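Local coordinates for deoxyribose-phosphate aldolase (Toxoplasma gondii, PDB 4EIV), which belongs to the deoxyribose-phosphate aldolase family of enzymes and folds as a parallel beta/alpha (TIM) barrel, at residues 142-145 with 146-150; 192-196 with 197-201. All coordinates share one frame; numbering follows the deposited sequence. Where two conformers were deposited one is given.

Both contacts are local, each made by one unbroken run of chain at an end of a barrel helix, and they follow one another in sequence. Interaction 1 (142-150) closes helix 130-148 just before strand 152-156; interaction 2 (192-201) opens helix 196-210 after strand 182-184. In a beta/alpha barrel the first therefore lies at the N-terminal end of the strands and the second at the C-terminal end, where enzymes of this fold carry their active sites. Their centres are 27 Å apart and their nearest atoms about 19 Å, with no direct touch. Helix 165-178, which follows strand 152-156, packs against interaction 2.

Interaction 1. Residues 142-145 with 146-150; sequences SEVK and KVVGP
Lys-145 and Val-148 cross at about a right angle where helix 130-148 runs out, and the lysine stem passes over the valine on its way to the chain just beyond. CD of Lys-145 presses on CG2 of Val-148 at 3.3 Å, tighter than normal carbon contact. The stem leaves with CG anti to the backbone N (chi1 -173°) and bends at chi2 (52°), then runs straight, carrying NZ to O of Gly-149 at 2.8 Å, nearly in line with the carbonyl. Gly-149 has left helical geometry with positive phi (64°), yet its N still gives a helical i to i+4 bond to O of Lys-145 at 3.1 Å. The residue is thus held from both its N and its O by Lys-145.

Glu-143 and Lys-146, by contrast, lie side by side and point the same way. The extended lysine brings NZ to OE1 of Glu-143 at 2.8 Å, a salt bridge on the syn side of the carboxylate but somewhat out of its plane. On the side toward helix 99-111, CG1 of Val-144 meets CG1 of Val-148 at 4.0 Å; Val-144 also reaches that helix and touches Leu-153 of strand 152-156, while Val-147 separately touches Val-107.

The two lysines do different work. Lys-146 forms an i to i+3 ion pair along the helix, whereas Lys-145, also salt-bridged to Asp-181, probably offsets the partial negative charge of the C-terminal carbonyls while tying the helix end to the turn.

Interaction 2. Residues 192-196 with 197-201; sequences THATM and FTVHL
Thr-195 and Thr-198 form a capping box at the start of helix 196-210, the helix that follows strand 182-184 in the barrel. Thr-195 is the N-cap, and the two threonines exchange hydrogen bonds between side chain and backbone. OG1 of Thr-195 accepts from N of Thr-198 at 3.1 Å, while N of Thr-195 gives its hydrogen to OG1 of Thr-198, also at 3.1 Å. Both bonds are nearly straight. Each hydroxyl sits between its own backbone N and carbonyl carbon (chi1 59° in Thr-195, 66° in Thr-198), the rotation that turns it toward the partner's backbone N.

Helical bonding starts at once behind the box: N of Val-199 meets O of Thr-195 at 2.9 Å, and N of His-200 meets O of Met-196 at the same distance. CB of Phe-197 lies 3.6 Å from OG1 of Thr-195, which stands at the edge of the ring, near its plane. On the inner side, CB of Ala-194 touches CG2 of Val-199 at 4.2 Å, and both side chains rest on Ile-236 of strand 233-237.

Further out, the loop and helix are held by their neighbours in the barrel. The backbone of Ala-194 is hydrogen-bonded to the backbone of Glu-237, whose carboxylate also takes a hydrogen bond with ND1 of His-193. NE2 of Gln-252, on helix 243-257, hydrogen-bonds to O of Met-196, and Ile-168 of helix 165-178 packs on Phe-197 and Thr-198. A water joins the capping box to the loop before it, standing 2.8 Å from OG1 of Thr-198 and giving a weak, long bond of 3.5 Å to O of His-193.

Interaction 1. Residues 142-145 with 146-150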
loop_
_atom_site.group_PDB
_atom_site.type_symbol
_atom_site.label_atom_id
_atom_site.label_comp_id
_atom_site.label_asym_id
_atom_site.label_seq_id
_atom_site.Cartn_x
_atom_site.Cartn_y
_atom_site.Cartn_z
ATOM N N SER A 142 -29.266 -6.677 -5.410
ATOM C CA SER A 142 -29.805 -5.330 -5.642
ATOM C C SER A 142 -30.757 -4.848 -4.536
ATOM O O SER A 142 -30.778 -3.657 -4.209
ATOM C CB SER A 142 -30.469 -5.218 -7.023
ATOM O OG SER A 142 -31.586 -6.077 -7.165
ATOM N N GLU A 143 -31.565 -5.756 -3.996
ATOM C CA GLU A 143 -32.445 -5.438 -2.884
ATOM C C GLU A 143 -31.688 -5.130 -1.605
ATOM O O GLU A 143 -32.018 -4.185 -0.896
ATOM C CB GLU A 143 -33.474 -6.552 -2.689
ATOM C CG GLU A 143 -34.528 -6.541 -3.801
ATOM C CD GLU A 143 -35.365 -5.291 -3.790
ATOM O OE1 GLU A 143 -35.507 -4.659 -4.866
ATOM O OE2 GLU A 143 -35.835 -4.913 -2.689
ATOM N N VAL A 144 -30.660 -5.926 -1.315
ATOM C CA VAL A 144 -29.847 -5.667 -0.131
ATOM C C VAL A 144 -29.077 -4.353 -0.300
ATOM O O VAL A 144 -28.954 -3.556 0.651
ATOM C CB VAL A 144 -28.914 -6.869 0.183
ATOM C CG1 VAL A 144 -27.924 -6.528 1.320
ATOM C CG2 VAL A 144 -29.754 -8.086 0.569
ATOM N N LYS A 145 -28.536 -4.116 -1.492
ATOM C CA LYS A 145 -27.793 -2.848 -1.727
ATOM C C LYS A 145 -28.649 -1.612 -1.476
ATOM O O LYS A 145 -28.136 -0.603 -1.019
ATOM C CB LYS A 145 -27.187 -2.798 -3.136
ATOM C CG LYS A 145 -26.258 -1.601 -3.427
ATOM C CD LYS A 145 -25.124 -1.369 -2.416
ATOM C CE LYS A 145 -24.319 -0.081 -2.712
ATOM N NZ LYS A 145 -23.234 0.228 -1.686
ATOM N N LYS A 146 -29.945 -1.698 -1.758
ATOM C CA LYS A 146 -30.856 -0.575 -1.514
ATOM C C LYS A 146 -30.882 -0.167 -0.045
ATOM O O LYS A 146 -30.983 1.022 0.263
ATOM C CB LYS A 146 -32.286 -0.924 -1.945
ATOM C CG LYS A 146 -32.531 -0.941 -3.448
ATOM C CD LYS A 146 -33.995 -1.277 -3.744
ATOM C CE LYS A 146 -34.259 -1.407 -5.237
ATOM N NZ LYS A 146 -35.652 -1.893 -5.502
ATOM N N VAL A 147 -30.817 -1.147 0.854
ATOM C CA VAL A 147 -30.864 -0.851 2.284
ATOM C C VAL A 147 -29.508 -0.519 2.878
ATOM O O VAL A 147 -29.431 0.174 3.884
ATOM C CB VAL A 147 -31.588 -1.972 3.109
ATOM C CG1 VAL A 147 -33.030 -2.183 2.572
ATOM C CG2 VAL A 147 -30.835 -3.254 3.118
ATOM N N VAL A 148 -28.428 -1.004 2.273
ATOM C CA VAL A 148 -27.092 -0.683 2.776
ATOM C C VAL A 148 -26.710 0.748 2.392
ATOM O O VAL A 148 -25.940 1.411 3.095
ATOM C CB VAL A 148 -26.042 -1.667 2.268
ATOM C CG1 VAL A 148 -26.395 -3.101 2.673
ATOM C CG2 VAL A 148 -25.871 -1.530 0.806
ATOM N N GLY A 149 -27.267 1.239 1.286
ATOM C CA GLY A 149 -26.997 2.609 0.854
ATOM C C GLY A 149 -25.523 2.741 0.508
ATOM O O GLY A 149 -24.975 1.867 -0.160
ATOM N N PRO A 150 -24.862 3.804 0.989
ATOM C CA PRO A 150 -23.452 4.012 0.648
ATOM C C PRO A 150 -22.453 3.111 1.381
ATOM O O PRO A 150 -21.266 3.130 1.054
ATOM C CB PRO A 150 -23.221 5.481 1.004
ATOM C CG PRO A 150 -24.183 5.754 2.093
ATOM C CD PRO A 150 -25.410 4.941 1.751
#

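Interaction 2. Residues 192-196 with 197-201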
loop_
_atom_site.group_PDB
_atom_site.type_symbol
_atom_site.label_atom_id
_atom_site.label_comp_id
_atom_site.label_asym_id
_atom_site.label_seq_id
_atom_site.Cartn_x
_atom_site.Cartn_y
_atom_site.Cartn_z
ATOM N N THR A 192 -14.637 -25.521 1.994
ATOM C CA THR A 192 -13.574 -25.054 1.106
ATOM C C THR A 192 -13.589 -23.517 1.095
ATOM O O THR A 192 -14.570 -22.844 1.441
ATOM C CB THR A 192 -13.679 -25.651 -0.309
ATOM O OG1 THR A 192 -14.868 -25.177 -0.935
ATOM C CG2 THR A 192 -13.680 -27.194 -0.261
ATOM N N HIS A 193 -12.470 -22.961 0.675
ATOM C CA HIS A 193 -12.214 -21.534 0.763
ATOM C C HIS A 193 -11.523 -21.076 -0.499
ATOM O O HIS A 193 -11.531 -21.778 -1.513
ATOM C CB HIS A 193 -11.355 -21.292 2.006
ATOM C CG HIS A 193 -11.970 -21.856 3.245
ATOM N ND1 HIS A 193 -12.952 -21.191 3.945
ATOM C CD2 HIS A 193 -11.790 -23.041 3.875
ATOM C CE1 HIS A 193 -13.338 -21.933 4.967
ATOM N NE2 HIS A 193 -12.651 -23.064 4.950
ATOM N N ALA A 194 -10.902 -19.908 -0.464
ATOM C CA ALA A 194 -10.245 -19.396 -1.644
ATOM C C ALA A 194 -9.165 -20.326 -2.132
ATOM O O ALA A 194 -8.434 -20.934 -1.346
ATOM C CB ALA A 194 -9.616 -18.021 -1.371
ATOM N N THR A 195 -9.051 -20.410 -3.455
ATOM C CA THR A 195 -7.914 -21.095 -4.078
ATOM C C THR A 195 -7.356 -20.168 -5.153
ATOM O O THR A 195 -8.003 -19.196 -5.559
ATOM C CB THR A 195 -8.291 -22.399 -4.757
ATOM O OG1 THR A 195 -9.269 -22.130 -5.758
ATOM C CG2 THR A 195 -8.814 -23.450 -3.753
ATOM N N MET A 196 -6.146 -20.466 -5.597
ATOM C CA MET A 196 -5.550 -19.722 -6.699
ATOM C C MET A 196 -6.534 -19.706 -7.885
ATOM O O MET A 196 -6.763 -18.678 -8.525
ATOM C CB MET A 196 -4.220 -20.383 -7.052
ATOM C CG MET A 196 -3.441 -19.750 -8.160
ATOM S SD MET A 196 -1.874 -20.622 -8.337
ATOM C CE MET A 196 -1.275 -19.825 -9.835
ATOM N N PHE A 197 -7.147 -20.851 -8.149
ATOM C CA PHE A 197 -8.105 -21.000 -9.246
ATOM C C PHE A 197 -9.278 -20.058 -9.099
ATOM O O PHE A 197 -9.587 -19.330 -10.031
ATOM C CB PHE A 197 -8.569 -22.476 -9.310
ATOM C CG PHE A 197 -9.674 -22.739 -10.291
ATOM C CD1 PHE A 197 -9.427 -22.785 -11.640
ATOM C CD2 PHE A 197 -10.965 -22.942 -9.846
ATOM C CE1 PHE A 197 -10.456 -23.035 -12.549
ATOM C CE2 PHE A 197 -11.992 -23.206 -10.740
ATOM C CZ PHE A 197 -11.734 -23.235 -12.084
ATOM N N THR A 198 -9.924 -20.052 -7.936
ATOM C CA THR A 198 -11.088 -19.171 -7.793
ATOM C C THR A 198 -10.707 -17.702 -7.775
ATOM O O THR A 198 -11.459 -16.858 -8.275
ATOM C CB THR A 198 -11.972 -19.539 -6.579
ATOM O OG1 THR A 198 -11.295 -19.329 -5.331
ATOM C CG2 THR A 198 -12.463 -20.955 -6.682
ATOM N N VAL A 199 -9.575 -17.357 -7.171
ATOM C CA VAL A 199 -9.155 -15.952 -7.177
ATOM C C VAL A 199 -8.878 -15.490 -8.620
ATOM O O VAL A 199 -9.170 -14.347 -8.977
ATOM C CB VAL A 199 -7.939 -15.721 -6.236
ATOM C CG1 VAL A 199 -7.312 -14.321 -6.448
ATOM C CG2 VAL A 199 -8.355 -15.922 -4.792
ATOM N N HIS A 200 -8.290 -16.355 -9.437
ATOM C CA HIS A 200 -8.044 -16.017 -10.835
ATOM C C HIS A 200 -9.356 -15.733 -11.595
ATOM O O HIS A 200 -9.486 -14.717 -12.282
ATOM C CB HIS A 200 -7.232 -17.154 -11.489
ATOM C CG HIS A 200 -6.939 -16.938 -12.936
ATOM N ND1 HIS A 200 -7.419 -17.763 -13.926
ATOM C CD2 HIS A 200 -6.256 -15.955 -13.562
ATOM C CE1 HIS A 200 -7.004 -17.323 -15.098
ATOM N NE2 HIS A 200 -6.295 -16.227 -14.907
ATOM N N LEU A 201 -10.355 -16.597 -11.412
ATOM C CA LEU A 201 -11.640 -16.398 -12.065
ATOM C C LEU A 201 -12.346 -15.133 -11.633
ATOM O O LEU A 201 -12.917 -14.413 -12.448
ATOM C CB LEU A 201 -12.549 -17.618 -11.858
ATOM C CG LEU A 201 -12.124 -18.908 -12.544
ATOM C CD1 LEU A 201 -13.222 -19.939 -12.343
ATOM C CD2 LEU A 201 -11.864 -18.670 -14.031
HETATM O O HOH W 1 -13.408 -19.624 -3.459
#